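Local atomic coordinates of probable branched-chain-amino-acid aminotransferase (Thermotoga maritima MSB8, PDB entry 3CSW), a protein that probably transfers the amino group of leucine, isoleucine or valine to 2-oxoglutarate, with pyridoxal 5'-phosphate as cofactor. Residues A56-T61 against D201-E206; Y60-R65 against A143-G148. All coordinates share one frame; numbering follows the deposited sequence. Where two conformers were deposited one is given.

Contact 1. Residues A56-T61 against D201-E206; sequences AYKHYT and DGITRE. With PLP (pyridoxal-5'-phosphate), chain E.
Lys58 reaches across from helix 56-68 to Ile203 and Glu206, showing how one lysine can be apolar at its base and charged at its tip. Its CB packs against Ile203 CD1 at 3.6 Å. CG carries the extended chain onward to CD, which passes 4.2 Å from Ile203 CG2 while already approaching the acid. NZ ends in a salt bridge to Glu206 OE2, whose very short modelled length is doubtful. Glu206 comes from the opposite direction, its CG placed anti to the backbone N (chi1 174°), which sends the extended chain out to meet the lysine. NZ has a second salt bridge, to Glu280, and a hydrogen bond to Asn281. With an alanine here, Glu206 and Glu280 would probably lose the cation they share, and Ile203 part of its cover.

At the next residue of the helix, His59, the ring has Ile203 CD1 squarely over its face, 3.3 Å from the centroid and 4° off the normal, a CH-pi contact, while His59 ND1 is hydrogen-bonded to Glu44. The backbone of Ile203 serves the cofactor: its N donates to phosphate O1P (2.9 Å). Thr204 holds O2P twice, through N and through OG1. With Gly202 as N-cap, the phosphate lies at the start of helix 203-214, whose dipole would be expected to stabilise its charge.

The contact thus joins the first turns of helices 56-68 and 203-214, with strand 42-49 supplying Glu44 to the histidine and strand 234-239 packing against Thr204 through Thr238.

Contact 2. Residues Y60-R65 against A143-G148; sequences YTRLKR and ALKITG. With PLP (pyridoxal-5'-phosphate), chain E.
A single water ties Arg65 to Ala143, held by three groups at once: it accepts from Arg65 NE, in the plane of the guanidinium at its edge, and donates to Ala143 O (2.7 Å) and to Arg62 O (3.1 Å). Arg65 is extended as far as CD and then bends at chi3 (70°), and Ala143 CB lies over one face of its guanidinium, 3.5 Å above the plane and toward the rim. Its NH2 forms a salt bridge with Asp201.

Arg62 was modelled in two conformers; in the one described, NH2 donates to phosphate O1P at 2.9 Å and NH1 adds a weak bond to the same oxygen, while NE is paired with Glu44. Lys145 crosses this group, with CD 3.8 Å above the guanidinium plane near its rim and NZ over a face as well. Bends at chi3 (88°) and chi4 (94°) turn NZ to within 3.0 Å of C4A, the cofactor's aldehyde carbon. This lysine is expected, by similarity, to carry the cofactor, although the covalent link is absent here.

Helix 56-68 is thereby joined to the loop between strand 125-129 and helix 150-156, which also bonds through its backbone to strand 42-49 and, at Leu144, packs on Leu154 of the second subunit.

The two contacts, whose centres lie 10 Å apart, both start from helix 56-68 and overlap at Tyr60 and Thr61. Along the chain this helix comes first, then the loop 143-148 and last 201-206 at the start of helix 203-214, so residues distant in sequence converge on one cofactor. A salt bridge joins them directly, Arg65 NH2 to Asp201 OD1 at 2.7 Å. Contact 1 lies at the phosphate end of pyridoxal phosphate, whereas contact 2 reaches from that phosphate to the aldehyde carbon. All four segments belong to the class IV aminotransferase region of the chain, and together they exemplify how one helix can help line a composite cofactor site.

Contact 1. Residues A56-T61 against D201-E206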
loop_
_atom_site.group_PDB
_atom_site.type_symbol
_atom_site.label_atom_id
_atom_site.label_comp_id
_atom_site.label_asym_id
_atom_site.label_seq_id
_atom_site.Cartn_x
_atom_site.Cartn_y
_atom_site.Cartn_z
ATOM N N ALA A 56 30.944 11.120 -17.613
ATOM C CA ALA A 56 30.705 10.162 -18.682
ATOM C C ALA A 56 30.690 8.712 -18.184
ATOM O O ALA A 56 29.785 7.941 -18.520
ATOM C CB ALA A 56 31.690 10.350 -19.815
ATOM N N TYR A 57 31.662 8.350 -17.353
ATOM C CA TYR A 57 31.740 7.003 -16.801
ATOM C C TYR A 57 30.539 6.690 -15.892
ATOM O O TYR A 57 29.972 5.619 -15.971
ATOM C CB TYR A 57 33.068 6.781 -16.039
ATOM C CG TYR A 57 33.209 5.346 -15.596
ATOM C CD1 TYR A 57 33.364 4.331 -16.537
ATOM C CD2 TYR A 57 33.134 4.996 -14.251
ATOM C CE1 TYR A 57 33.447 3.007 -16.154
ATOM C CE2 TYR A 57 33.213 3.674 -13.858
ATOM C CZ TYR A 57 33.373 2.681 -14.811
ATOM O OH TYR A 57 33.456 1.361 -14.426
ATOM N N LYS A 58 30.158 7.639 -15.043
ATOM C CA LYS A 58 29.013 7.473 -14.160
ATOM C C LYS A 58 27.723 7.227 -14.933
ATOM O O LYS A 58 26.926 6.372 -14.552
ATOM C CB LYS A 58 28.855 8.695 -13.248
ATOM C CG LYS A 58 29.969 8.789 -12.219
ATOM C CD LYS A 58 29.826 9.964 -11.287
ATOM C CE LYS A 58 30.844 9.859 -10.154
ATOM N NZ LYS A 58 30.756 11.112 -9.320
ATOM N N HIS A 59 27.528 7.980 -16.011
ATOM C CA HIS A 59 26.363 7.804 -16.874
ATOM C C HIS A 59 26.401 6.487 -17.638
ATOM O O HIS A 59 25.382 5.847 -17.797
ATOM C CB HIS A 59 26.237 8.973 -17.841
ATOM C CG HIS A 59 25.675 10.205 -17.212
ATOM N ND1 HIS A 59 24.336 10.332 -16.918
ATOM C CD2 HIS A 59 26.260 11.355 -16.804
ATOM C CE1 HIS A 59 24.123 11.511 -16.362
ATOM N NE2 HIS A 59 25.268 12.158 -16.299
ATOM N N TYR A 60 27.574 6.088 -18.110
ATOM C CA TYR A 60 27.750 4.796 -18.775
ATOM C C TYR A 60 27.363 3.619 -17.869
ATOM O O TYR A 60 26.700 2.683 -18.302
ATOM C CB TYR A 60 29.205 4.625 -19.233
ATOM C CG TYR A 60 29.447 3.350 -20.012
ATOM C CD1 TYR A 60 29.116 3.257 -21.363
ATOM C CD2 TYR A 60 29.973 2.228 -19.389
ATOM C CE1 TYR A 60 29.314 2.076 -22.076
ATOM C CE2 TYR A 60 30.176 1.035 -20.086
ATOM C CZ TYR A 60 29.850 0.961 -21.425
ATOM O OH TYR A 60 30.079 -0.232 -22.105
ATOM N N THR A 61 27.787 3.651 -16.613
ATOM C CA THR A 61 27.475 2.535 -15.704
ATOM C C THR A 61 25.982 2.504 -15.347
ATOM O O THR A 61 25.433 1.423 -15.147
ATOM C CB THR A 61 28.388 2.517 -14.442
ATOM O OG1 THR A 61 28.020 3.575 -13.561
ATOM C CG2 THR A 61 29.867 2.678 -14.851
ATOM N N ASP A 201 19.062 7.524 -8.356
ATOM C CA ASP A 201 20.317 8.023 -7.761
ATOM C C ASP A 201 20.983 8.995 -8.736
ATOM O O ASP A 201 21.912 8.646 -9.461
ATOM C CB ASP A 201 21.282 6.868 -7.388
ATOM C CG ASP A 201 21.495 5.867 -8.537
ATOM O OD1 ASP A 201 20.585 5.702 -9.396
ATOM O OD2 ASP A 201 22.570 5.235 -8.580
ATOM N N GLY A 202 20.458 10.208 -8.777
ATOM C CA GLY A 202 20.977 11.214 -9.669
ATOM C C GLY A 202 22.449 11.514 -9.430
ATOM O O GLY A 202 22.919 11.539 -8.277
ATOM N N ILE A 203 23.159 11.721 -10.527
ATOM C CA ILE A 203 24.580 12.081 -10.511
ATOM C C ILE A 203 24.831 13.503 -9.959
ATOM O O ILE A 203 25.852 13.729 -9.308
ATOM C CB ILE A 203 25.208 11.894 -11.918
ATOM C CG1 ILE A 203 25.195 10.391 -12.243
ATOM C CG2 ILE A 203 26.623 12.570 -12.000
ATOM C CD1 ILE A 203 25.550 10.023 -13.642
ATOM N N THR A 204 23.909 14.444 -10.198
ATOM C CA THR A 204 24.008 15.798 -9.595
ATOM C C THR A 204 23.796 15.729 -8.085
ATOM O O THR A 204 24.523 16.334 -7.310
ATOM C CB THR A 204 22.983 16.802 -10.198
ATOM O OG1 THR A 204 22.885 16.608 -11.609
ATOM C CG2 THR A 204 23.379 18.272 -9.897
ATOM N N ARG A 205 22.768 14.989 -7.681
ATOM C CA ARG A 205 22.504 14.702 -6.269
ATOM C C ARG A 205 23.748 14.182 -5.530
ATOM O O ARG A 205 24.098 14.667 -4.482
ATOM C CB ARG A 205 21.358 13.683 -6.200
ATOM C CG ARG A 205 21.059 13.072 -4.831
ATOM C CD ARG A 205 20.174 11.863 -4.965
ATOM N NE ARG A 205 19.778 11.366 -3.658
ATOM C CZ ARG A 205 20.501 10.520 -2.928
ATOM N NH1 ARG A 205 21.664 10.052 -3.378
ATOM N NH2 ARG A 205 20.046 10.131 -1.750
ATOM N N GLU A 206 24.376 13.160 -6.073
ATOM C CA GLU A 206 25.554 12.544 -5.512
ATOM C C GLU A 206 26.657 13.578 -5.296
ATOM O O GLU A 206 27.229 13.644 -4.210
ATOM C CB GLU A 206 25.995 11.441 -6.484
ATOM C CG GLU A 206 27.287 10.683 -6.241
ATOM C CD GLU A 206 27.691 9.928 -7.546
ATOM O OE1 GLU A 206 26.981 8.976 -7.980
ATOM O OE2 GLU A 206 28.679 10.347 -8.175
HETATM N N1 PLP E . 14.924 12.003 -11.169
HETATM C C2 PLP E . 14.395 11.605 -12.393
HETATM C C2A PLP E . 13.041 10.966 -12.392
HETATM C C3 PLP E . 15.131 11.815 -13.580
HETATM O O3 PLP E . 14.594 11.508 -14.809
HETATM C C4 PLP E . 16.406 12.426 -13.512
HETATM C C4A PLP E . 17.184 12.720 -14.766
HETATM O O4A PLP E . 16.940 13.748 -15.424
HETATM C C5 PLP E . 16.915 12.825 -12.264
HETATM C C6 PLP E . 16.169 12.597 -11.106
HETATM C C5A PLP E . 18.157 13.680 -12.154
HETATM O O4P PLP E . 19.321 12.869 -12.219
HETATM P P PLP E . 20.762 13.440 -12.729
HETATM O O1P PLP E . 21.727 12.264 -12.977
HETATM O O2P PLP E . 21.337 14.346 -11.677
HETATM O O3P PLP E . 20.466 14.206 -14.012
#

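Contact 2. Residues Y60-R65 against A143-G148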
loop_
_atom_site.group_PDB
_atom_site.type_symbol
_atom_site.label_atom_id
_atom_site.label_comp_id
_atom_site.label_asym_id
_atom_site.label_seq_id
_atom_site.Cartn_x
_atom_site.Cartn_y
_atom_site.Cartn_z
ATOM N N TYR A 60 27.574 6.088 -18.110
ATOM C CA TYR A 60 27.750 4.796 -18.775
ATOM C C TYR A 60 27.363 3.619 -17.869
ATOM O O TYR A 60 26.700 2.683 -18.302
ATOM C CB TYR A 60 29.205 4.625 -19.233
ATOM C CG TYR A 60 29.447 3.350 -20.012
ATOM C CD1 TYR A 60 29.116 3.257 -21.363
ATOM C CD2 TYR A 60 29.973 2.228 -19.389
ATOM C CE1 TYR A 60 29.314 2.076 -22.076
ATOM C CE2 TYR A 60 30.176 1.035 -20.086
ATOM C CZ TYR A 60 29.850 0.961 -21.425
ATOM O OH TYR A 60 30.079 -0.232 -22.105
ATOM N N THR A 61 27.787 3.651 -16.613
ATOM C CA THR A 61 27.475 2.535 -15.704
ATOM C C THR A 61 25.982 2.504 -15.347
ATOM O O THR A 61 25.433 1.423 -15.147
ATOM C CB THR A 61 28.388 2.517 -14.442
ATOM O OG1 THR A 61 28.020 3.575 -13.561
ATOM C CG2 THR A 61 29.867 2.678 -14.851
ATOM N N ARG A 62 25.329 3.665 -15.269
ATOM C CA ARG A 62 23.880 3.737 -15.018
ATOM C C ARG A 62 23.132 3.174 -16.211
ATOM O O ARG A 62 22.118 2.500 -16.053
ATOM C CB ARG A 62 23.376 5.172 -14.790
ATOM C CG ARG A 62 23.050 5.566 -13.351
ATOM C CD ARG A 62 21.727 6.363 -13.282
ATOM N NE ARG A 62 21.743 7.575 -14.105
ATOM C CZ ARG A 62 21.387 8.793 -13.700
ATOM N NH1 ARG A 62 20.956 9.014 -12.470
ATOM N NH2 ARG A 62 21.449 9.802 -14.550
ATOM N N LEU A 63 23.630 3.485 -17.410
ATOM C CA LEU A 63 23.038 2.978 -18.650
ATOM C C LEU A 63 23.120 1.451 -18.631
ATOM O O LEU A 63 22.126 0.770 -18.875
ATOM C CB LEU A 63 23.737 3.566 -19.888
ATOM C CG LEU A 63 23.118 3.333 -21.281
ATOM C CD1 LEU A 63 21.742 4.017 -21.466
ATOM C CD2 LEU A 63 24.062 3.812 -22.378
ATOM N N LYS A 64 24.296 0.914 -18.318
ATOM C CA LYS A 64 24.471 -0.539 -18.230
ATOM C C LYS A 64 23.499 -1.176 -17.213
ATOM O O LYS A 64 22.878 -2.208 -17.473
ATOM C CB LYS A 64 25.919 -0.876 -17.875
ATOM C CG LYS A 64 26.194 -2.366 -17.891
ATOM C CD LYS A 64 27.688 -2.726 -17.726
ATOM C CE LYS A 64 27.919 -4.221 -18.061
ATOM N NZ LYS A 64 26.740 -5.106 -17.676
ATOM N N ARG A 65 23.360 -0.537 -16.065
ATOM C CA ARG A 65 22.454 -1.000 -15.032
ATOM C C ARG A 65 20.990 -0.996 -15.489
ATOM O O ARG A 65 20.264 -1.943 -15.198
ATOM C CB ARG A 65 22.624 -0.159 -13.757
ATOM C CG ARG A 65 21.743 -0.603 -12.618
ATOM C CD ARG A 65 21.879 0.316 -11.436
ATOM N NE ARG A 65 21.286 1.618 -11.724
ATOM C CZ ARG A 65 21.384 2.682 -10.940
ATOM N NH1 ARG A 65 22.049 2.615 -9.795
ATOM N NH2 ARG A 65 20.816 3.820 -11.314
ATOM N N ALA A 143 15.139 2.830 -10.347
ATOM C CA ALA A 143 16.356 3.171 -11.086
ATOM C C ALA A 143 16.321 2.781 -12.568
ATOM O O ALA A 143 17.287 3.040 -13.275
ATOM C CB ALA A 143 17.605 2.546 -10.402
ATOM N N LEU A 144 15.251 2.151 -13.051
ATOM C CA LEU A 144 15.126 1.892 -14.504
ATOM C C LEU A 144 14.770 3.198 -15.262
ATOM O O LEU A 144 13.627 3.662 -15.211
ATOM C CB LEU A 144 14.097 0.779 -14.795
ATOM C CG LEU A 144 13.718 0.502 -16.265
ATOM C CD1 LEU A 144 14.955 0.145 -17.128
ATOM C CD2 LEU A 144 12.651 -0.574 -16.361
ATOM N N LYS A 145 15.746 3.778 -15.960
ATOM C CA LYS A 145 15.520 4.979 -16.769
ATOM C C LYS A 145 15.132 4.529 -18.157
ATOM O O LYS A 145 16.013 4.228 -18.983
ATOM C CB LYS A 145 16.766 5.836 -16.894
ATOM C CG LYS A 145 17.034 6.776 -15.784
ATOM C CD LYS A 145 18.321 7.573 -16.052
ATOM C CE LYS A 145 18.073 8.825 -16.839
ATOM N NZ LYS A 145 17.880 9.991 -15.919
ATOM N N ILE A 146 13.817 4.463 -18.382
ATOM C CA ILE A 146 13.218 4.002 -19.623
ATOM C C ILE A 146 12.224 5.095 -20.105
ATOM O O ILE A 146 11.576 5.760 -19.292
ATOM C CB ILE A 146 12.640 2.569 -19.485
ATOM C CG1 ILE A 146 12.340 1.988 -20.878
ATOM C CG2 ILE A 146 11.394 2.531 -18.552
ATOM C CD1 ILE A 146 12.245 0.494 -20.929
ATOM N N THR A 147 12.192 5.339 -21.413
ATOM C CA THR A 147 11.477 6.492 -21.987
ATOM C C THR A 147 9.946 6.463 -21.798
ATOM O O THR A 147 9.290 7.514 -21.768
ATOM C CB THR A 147 11.772 6.644 -23.505
ATOM O OG1 THR A 147 11.523 5.388 -24.163
ATOM C CG2 THR A 147 13.231 7.124 -23.751
ATOM N N GLY A 148 9.387 5.265 -21.671
ATOM C CA GLY A 148 7.947 5.109 -21.544
ATOM C C GLY A 148 7.375 4.890 -20.166
ATOM O O GLY A 148 6.173 4.708 -20.062
HETATM N N1 PLP E . 14.924 12.003 -11.169
HETATM C C2 PLP E . 14.395 11.605 -12.393
HETATM C C2A PLP E . 13.041 10.966 -12.392
HETATM C C3 PLP E . 15.131 11.815 -13.580
HETATM O O3 PLP E . 14.594 11.508 -14.809
HETATM C C4 PLP E . 16.406 12.426 -13.512
HETATM C C4A PLP E . 17.184 12.720 -14.766
HETATM O O4A PLP E . 16.940 13.748 -15.424
HETATM C C5 PLP E . 16.915 12.825 -12.264
HETATM C C6 PLP E . 16.169 12.597 -11.106
HETATM C C5A PLP E . 18.157 13.680 -12.154
HETATM O O4P PLP E . 19.321 12.869 -12.219
HETATM P P PLP E . 20.762 13.440 -12.729
HETATM O O1P PLP E . 21.727 12.264 -12.977
HETATM O O2P PLP E . 21.337 14.346 -11.677
HETATM O O3P PLP E . 20.466 14.206 -14.012
HETATM O O HOH W 1 19.863 2.836 -14.002
#